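Local coordinates for protein Trypsin/chymotrypsin inhibitor (Alocasia macrorrhizos, PDB 5YCZ) that inhibits the serine proteases trypsin and alpha-chymotrypsin as a plant Kunitz-type inhibitor with a beta-trefoil fold, at residues 130-135 / 173-178; 18-23 / 54-59. All blocks are in the same frame, centred on the assembly; numbering follows the deposited sequence.

Interaction 1 of 2, residues 130-135 / 173-178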
loop_
_atom_site.group_PDB
_atom_site.type_symbol
_atom_site.label_atom_id
_atom_site.label_comp_id
_atom_site.label_asym_id
_atom_site.label_seq_id
_atom_site.Cartn_x
_atom_site.Cartn_y
_atom_site.Cartn_z
ATOM N N ASP A 130 13.772 -20.770 5.641
ATOM C CA ASP A 130 12.656 -20.932 4.722
ATOM C C ASP A 130 11.346 -20.774 5.465
ATOM O O ASP A 130 11.232 -21.114 6.646
ATOM C CB ASP A 130 12.683 -22.297 4.045
ATOM C CG ASP A 130 13.958 -22.534 3.293
ATOM O OD1 ASP A 130 14.891 -21.721 3.468
ATOM O OD2 ASP A 130 14.015 -23.519 2.519
ATOM N N TYR A 131 10.349 -20.246 4.766
ATOM C CA TYR A 131 9.054 -20.057 5.382
ATOM C C TYR A 131 7.967 -20.431 4.394
ATOM O O TYR A 131 8.208 -20.653 3.204
ATOM C CB TYR A 131 8.885 -18.623 5.885
ATOM C CG TYR A 131 9.921 -18.218 6.917
ATOM C CD1 TYR A 131 9.651 -18.326 8.278
ATOM C CD2 TYR A 131 11.172 -17.731 6.530
ATOM C CE1 TYR A 131 10.600 -17.964 9.226
ATOM C CE2 TYR A 131 12.130 -17.370 7.474
ATOM C CZ TYR A 131 11.838 -17.493 8.816
ATOM O OH TYR A 131 12.777 -17.138 9.746
ATOM N N GLN A 132 6.761 -20.539 4.922
ATOM C CA GLN A 132 5.561 -20.630 4.114
ATOM C C GLN A 132 4.534 -19.648 4.671
ATOM O O GLN A 132 4.694 -19.106 5.772
ATOM C CB GLN A 132 4.995 -22.045 4.115
ATOM C CG GLN A 132 6.015 -23.135 4.028
ATOM C CD GLN A 132 5.523 -24.376 4.727
ATOM O OE1 GLN A 132 4.707 -24.292 5.651
ATOM N NE2 GLN A 132 6.003 -25.539 4.289
ATOM N N ILE A 133 3.469 -19.421 3.901
ATOM C CA ILE A 133 2.347 -18.596 4.325
ATOM C C ILE A 133 1.136 -19.487 4.516
ATOM O O ILE A 133 0.841 -20.350 3.680
ATOM C CB ILE A 133 2.045 -17.496 3.308
ATOM C CG1 ILE A 133 3.321 -16.685 3.089
ATOM C CG2 ILE A 133 0.861 -16.658 3.784
ATOM C CD1 ILE A 133 3.066 -15.305 2.554
ATOM N N GLU A 134 0.441 -19.286 5.619
ATOM C CA GLU A 134 -0.771 -20.020 5.893
ATOM C C GLU A 134 -1.929 -19.051 5.860
ATOM O O GLU A 134 -1.771 -17.882 6.214
ATOM C CB GLU A 134 -0.695 -20.704 7.245
ATOM C CG GLU A 134 0.237 -21.901 7.227
ATOM C CD GLU A 134 -0.213 -22.975 8.181
ATOM O OE1 GLU A 134 -1.132 -23.755 7.812
ATOM O OE2 GLU A 134 0.342 -23.013 9.304
ATOM N N VAL A 135 -3.077 -19.542 5.403
ATOM C CA VAL A 135 -4.342 -18.818 5.463
ATOM C C VAL A 135 -5.002 -19.134 6.805
ATOM O O VAL A 135 -5.420 -20.268 7.039
ATOM C CB VAL A 135 -5.247 -19.225 4.299
ATOM C CG1 VAL A 135 -6.436 -18.299 4.197
ATOM C CG2 VAL A 135 -4.438 -19.267 3.015
ATOM N N PRO A 173 3.696 -26.746 -0.427
ATOM C CA PRO A 173 3.665 -25.307 -0.178
ATOM C C PRO A 173 4.735 -24.560 -0.966
ATOM O O PRO A 173 5.831 -25.063 -1.227
ATOM C CB PRO A 173 3.926 -25.217 1.328
ATOM C CG PRO A 173 4.709 -26.419 1.629
ATOM C CD PRO A 173 4.128 -27.486 0.773
ATOM N N HIS A 174 4.412 -23.329 -1.343
ATOM C CA HIS A 174 5.419 -22.447 -1.915
ATOM C C HIS A 174 6.297 -21.941 -0.781
ATOM O O HIS A 174 5.864 -21.113 0.028
ATOM C CB HIS A 174 4.768 -21.293 -2.670
ATOM C CG HIS A 174 5.752 -20.369 -3.319
ATOM N ND1 HIS A 174 6.822 -20.824 -4.063
ATOM C CD2 HIS A 174 5.820 -19.015 -3.349
ATOM C CE1 HIS A 174 7.512 -19.789 -4.513
ATOM N NE2 HIS A 174 6.923 -18.682 -4.097
ATOM N N THR A 175 7.521 -22.438 -0.697
ATOM C CA THR A 175 8.424 -21.945 0.328
ATOM C C THR A 175 9.192 -20.746 -0.199
ATOM O O THR A 175 9.521 -20.672 -1.388
ATOM C CB THR A 175 9.384 -23.042 0.765
ATOM O OG1 THR A 175 9.868 -23.732 -0.397
ATOM C CG2 THR A 175 8.649 -24.031 1.641
ATOM N N ILE A 176 9.475 -19.798 0.696
ATOM C CA ILE A 176 10.021 -18.508 0.297
ATOM C C ILE A 176 11.002 -17.994 1.343
ATOM O O ILE A 176 10.967 -18.385 2.509
ATOM C CB ILE A 176 8.906 -17.463 0.075
ATOM C CG1 ILE A 176 7.983 -17.420 1.279
ATOM C CG2 ILE A 176 8.102 -17.781 -1.168
ATOM C CD1 ILE A 176 7.670 -16.044 1.718
ATOM N N ARG A 177 11.890 -17.102 0.902
ATOM C CA ARG A 177 12.721 -16.284 1.768
ATOM C C ARG A 177 12.359 -14.821 1.555
ATOM O O ARG A 177 11.832 -14.446 0.507
ATOM C CB ARG A 177 14.210 -16.468 1.474
ATOM C CG ARG A 177 14.647 -17.895 1.243
ATOM C CD ARG A 177 16.161 -17.941 1.013
ATOM N NE ARG A 177 16.588 -19.138 0.296
ATOM C CZ ARG A 177 17.040 -20.244 0.885
ATOM N NH1 ARG A 177 17.118 -20.311 2.211
ATOM N NH2 ARG A 177 17.406 -21.289 0.150
ATOM N N PHE A 178 12.676 -13.987 2.539
ATOM C CA PHE A 178 12.449 -12.548 2.469
ATOM C C PHE A 178 13.761 -11.800 2.269
ATOM O O PHE A 178 14.701 -11.968 3.050
ATOM C CB PHE A 178 11.764 -12.067 3.742
ATOM C CG PHE A 178 10.534 -12.822 4.052
ATOM C CD1 PHE A 178 9.349 -12.525 3.407
ATOM C CD2 PHE A 178 10.567 -13.868 4.954
ATOM C CE1 PHE A 178 8.201 -13.242 3.685
ATOM C CE2 PHE A 178 9.434 -14.599 5.234
ATOM C CZ PHE A 178 8.246 -14.287 4.603
HETATM O O HOH W 1 3.604 -20.923 1.234
#
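Tyr131 and Ile176 form an antiparallel hydrogen-bonded pair, the single beta bridge between 130-135 and 173-178. Tyr131 N donates to Ile176 O at 3.0 Å. Ile176 N returns a bond to Tyr131 O at 2.9 Å; Thr175 CA adds a CH...O contact to that same Tyr131 oxygen at 3.2 Å. Before the second strand begins, water 1 spans the gap, accepting from Ile133 N and donating to His174 O at 2.6 Å.

The charged pair lies beyond the bridge. Asp130 OD1 sits 2.9 Å from Arg177 NH1, but well out of the guanidinium plane, with carboxylate and guanidinium planes 85° apart.

Side-chain packing completes the junction. Tyr131 CG stands anti to the carbonyl carbon, beside the backbone N (chi1 -60°), and CD2 lies 3.8 Å from Phe178 CE2, in an oblique ring pair with planes at 47°; outside the two segments, Tyr131 OH is hydrogen-bonded to Leu5 N. The extended Gln132 side chain runs beside Thr175, CG to CG2 at 3.7 Å, and brings its amide against Pro173 CB and CG.

The chemistry thus implies a short junction between two sheets of the beta-trefoil: between these segments the conventional hydrogen bonds are those of one backbone pair and one water bridge, whereas Asp130 and Arg177 probably attract through charge alone, since no N-H points at OD1.

Interaction 2 of 2, residues 18-23 / 54-59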
loop_
_atom_site.group_PDB
_atom_site.type_symbol
_atom_site.label_atom_id
_atom_site.label_comp_id
_atom_site.label_asym_id
_atom_site.label_seq_id
_atom_site.Cartn_x
_atom_site.Cartn_y
_atom_site.Cartn_z
ATOM N N TYR A 18 9.888 -5.938 1.751
ATOM C CA TYR A 18 10.631 -7.175 1.547
ATOM C C TYR A 18 10.125 -7.888 0.298
ATOM O O TYR A 18 8.921 -7.961 0.059
ATOM C CB TYR A 18 10.493 -8.125 2.747
ATOM C CG TYR A 18 10.925 -7.564 4.090
ATOM C CD1 TYR A 18 10.124 -6.660 4.785
ATOM C CD2 TYR A 18 12.127 -7.956 4.675
ATOM C CE1 TYR A 18 10.524 -6.139 6.013
ATOM C CE2 TYR A 18 12.520 -7.453 5.894
ATOM C CZ TYR A 18 11.721 -6.544 6.552
ATOM O OH TYR A 18 12.118 -6.041 7.758
ATOM N N TYR A 19 11.042 -8.422 -0.488
ATOM C CA TYR A 19 10.697 -9.255 -1.623
ATOM C C TYR A 19 10.522 -10.702 -1.170
ATOM O O TYR A 19 11.317 -11.208 -0.371
ATOM C CB TYR A 19 11.792 -9.212 -2.688
ATOM C CG TYR A 19 12.060 -7.874 -3.349
ATOM C CD1 TYR A 19 11.041 -7.136 -3.937
ATOM C CD2 TYR A 19 13.360 -7.378 -3.430
ATOM C CE1 TYR A 19 11.313 -5.921 -4.557
ATOM C CE2 TYR A 19 13.641 -6.175 -4.055
ATOM C CZ TYR A 19 12.617 -5.449 -4.612
ATOM O OH TYR A 19 12.911 -4.251 -5.221
ATOM N N ALA A 20 9.506 -11.382 -1.721
ATOM C CA ALA A 20 9.258 -12.793 -1.412
ATOM C C ALA A 20 9.895 -13.663 -2.488
ATOM O O ALA A 20 9.237 -14.139 -3.408
ATOM C CB ALA A 20 7.766 -13.074 -1.283
ATOM N N THR A 21 11.200 -13.895 -2.338
ATOM C CA THR A 21 11.945 -14.704 -3.298
ATOM C C THR A 21 11.584 -16.173 -3.164
ATOM O O THR A 21 11.419 -16.703 -2.062
ATOM C CB THR A 21 13.447 -14.542 -3.090
ATOM O OG1 THR A 21 13.874 -15.285 -1.926
ATOM C CG2 THR A 21 13.775 -13.083 -2.909
ATOM N N SER A 22 11.506 -16.845 -4.290
ATOM C CA SER A 22 11.130 -18.246 -4.280
ATOM C C SER A 22 12.323 -19.102 -3.847
ATOM O O SER A 22 13.409 -19.008 -4.425
ATOM C CB SER A 22 10.610 -18.632 -5.659
ATOM O OG SER A 22 10.925 -19.975 -5.940
ATOM N N VAL A 23 12.128 -19.916 -2.810
ATOM C CA VAL A 23 13.147 -20.894 -2.422
ATOM C C VAL A 23 13.475 -21.820 -3.593
ATOM O O VAL A 23 14.613 -21.863 -4.067
ATOM C CB VAL A 23 12.688 -21.691 -1.192
ATOM C CG1 VAL A 23 13.600 -22.861 -0.976
ATOM C CG2 VAL A 23 12.682 -20.791 0.020
ATOM N N ARG A 54 7.688 -8.064 -6.800
ATOM C CA ARG A 54 7.403 -6.746 -6.258
ATOM C C ARG A 54 7.480 -6.762 -4.738
ATOM O O ARG A 54 7.333 -7.817 -4.108
ATOM C CB ARG A 54 6.016 -6.262 -6.695
ATOM C CG ARG A 54 6.031 -5.688 -8.080
ATOM C CD ARG A 54 4.645 -5.266 -8.460
ATOM N NE ARG A 54 4.460 -5.365 -9.896
ATOM C CZ ARG A 54 4.502 -4.329 -10.725
ATOM N NH1 ARG A 54 4.707 -3.100 -10.248
ATOM N NH2 ARG A 54 4.327 -4.523 -12.033
ATOM N N PRO A 55 7.701 -5.608 -4.117
ATOM C CA PRO A 55 7.885 -5.582 -2.658
ATOM C C PRO A 55 6.581 -5.804 -1.904
ATOM O O PRO A 55 5.525 -5.285 -2.277
ATOM C CB PRO A 55 8.435 -4.175 -2.391
ATOM C CG PRO A 55 8.892 -3.665 -3.718
ATOM C CD PRO A 55 8.023 -4.319 -4.746
ATOM N N LEU A 56 6.676 -6.562 -0.820
ATOM C CA LEU A 56 5.592 -6.750 0.121
ATOM C C LEU A 56 5.935 -6.086 1.443
ATOM O O LEU A 56 7.100 -5.827 1.753
ATOM C CB LEU A 56 5.317 -8.237 0.352
ATOM C CG LEU A 56 4.859 -8.993 -0.887
ATOM C CD1 LEU A 56 5.294 -10.424 -0.810
ATOM C CD2 LEU A 56 3.350 -8.906 -1.013
ATOM N N ALA A 57 4.902 -5.813 2.226
ATOM C CA ALA A 57 5.090 -5.384 3.600
ATOM C C ALA A 57 4.041 -6.070 4.454
ATOM O O ALA A 57 2.950 -6.391 3.969
ATOM C CB ALA A 57 5.005 -3.866 3.741
ATOM N N PHE A 58 4.389 -6.307 5.725
ATOM C CA PHE A 58 3.598 -7.118 6.642
ATOM C C PHE A 58 3.185 -6.320 7.866
ATOM O O PHE A 58 3.914 -5.451 8.344
ATOM C CB PHE A 58 4.367 -8.334 7.095
ATOM C CG PHE A 58 4.973 -9.087 5.974
ATOM C CD1 PHE A 58 4.255 -10.081 5.333
ATOM C CD2 PHE A 58 6.251 -8.780 5.530
ATOM C CE1 PHE A 58 4.809 -10.777 4.279
ATOM C CE2 PHE A 58 6.818 -9.463 4.484
ATOM C CZ PHE A 58 6.101 -10.466 3.847
ATOM N N PHE A 59 2.004 -6.657 8.388
ATOM C CA PHE A 59 1.358 -5.886 9.443
ATOM C C PHE A 59 0.776 -6.861 10.455
ATOM O O PHE A 59 -0.339 -7.372 10.262
ATOM C CB PHE A 59 0.281 -4.971 8.867
ATOM C CG PHE A 59 0.824 -3.963 7.909
ATOM C CD1 PHE A 59 1.006 -4.286 6.573
ATOM C CD2 PHE A 59 1.197 -2.700 8.354
ATOM C CE1 PHE A 59 1.543 -3.347 5.682
ATOM C CE2 PHE A 59 1.734 -1.756 7.485
ATOM C CZ PHE A 59 1.902 -2.074 6.145
HETATM O O HOH W 2 8.190 -10.488 -4.389
#
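Tyr18 pairs with Leu56 where strand 18-22 crosses strand 55-59, at 110° between their directions, in the antiparallel sheet of this beta-trefoil. Both backbone bonds of the pair are nearly straight: Tyr18 N to Leu56 O and Leu56 N to Tyr18 O are each 2.8 Å. Tyr18 CB meets the edge of the Phe58 ring at CE2, 4.3 Å away, and Tyr18 OH is bonded to Gln13 N beyond the pair.

At Tyr19 the side chain starts away from 54-59, yet its ring comes back to it. CG stands anti to the carbonyl carbon (chi1 -64°), and the ring lies alongside Pro55, with CE1 3.4 Å from Pro55 CG; Arg54 C is at the ring edge, in plane, near CD1. Arg54 itself extends to a salt bridge with Glu80.

Ala20 follows, its CB directed toward the other strand. Its backbone N donates to water 2, which lies 2.8 Å from Arg54 O and probably donates to it, linking Ala20 to the residue just before strand 55-59. Leu56 and Ala57 flank the predicted reactive bond; Leu56 is buried here, its side chain also touching Ile76 of the neighbouring strand 74-77, and across the two segments its CD1 rests 3.7 Å from Ala20 CB.

In the fold
Interactions 1 and 2 meet through strands 18-22 and 176-180, neighbours in one antiparallel sheet, and their centres are about 10 Å apart. Probable backbone hydrogen bonds run from Arg177 N to Thr21 O at 3.0 Å and from Val23 N to Thr175 O at 3.1 Å, and Thr21 OG1 bonds to Arg177 O. The Phe178 side chain of interaction 1 is about 6 Å from that of Leu56, on the predicted reactive bond in interaction 2. Phe178 and Phe58 also meet ring to ring, with planes at about 85°. Strand 131-135, by contrast, belongs to another sheet, which interaction 1 joins to this one.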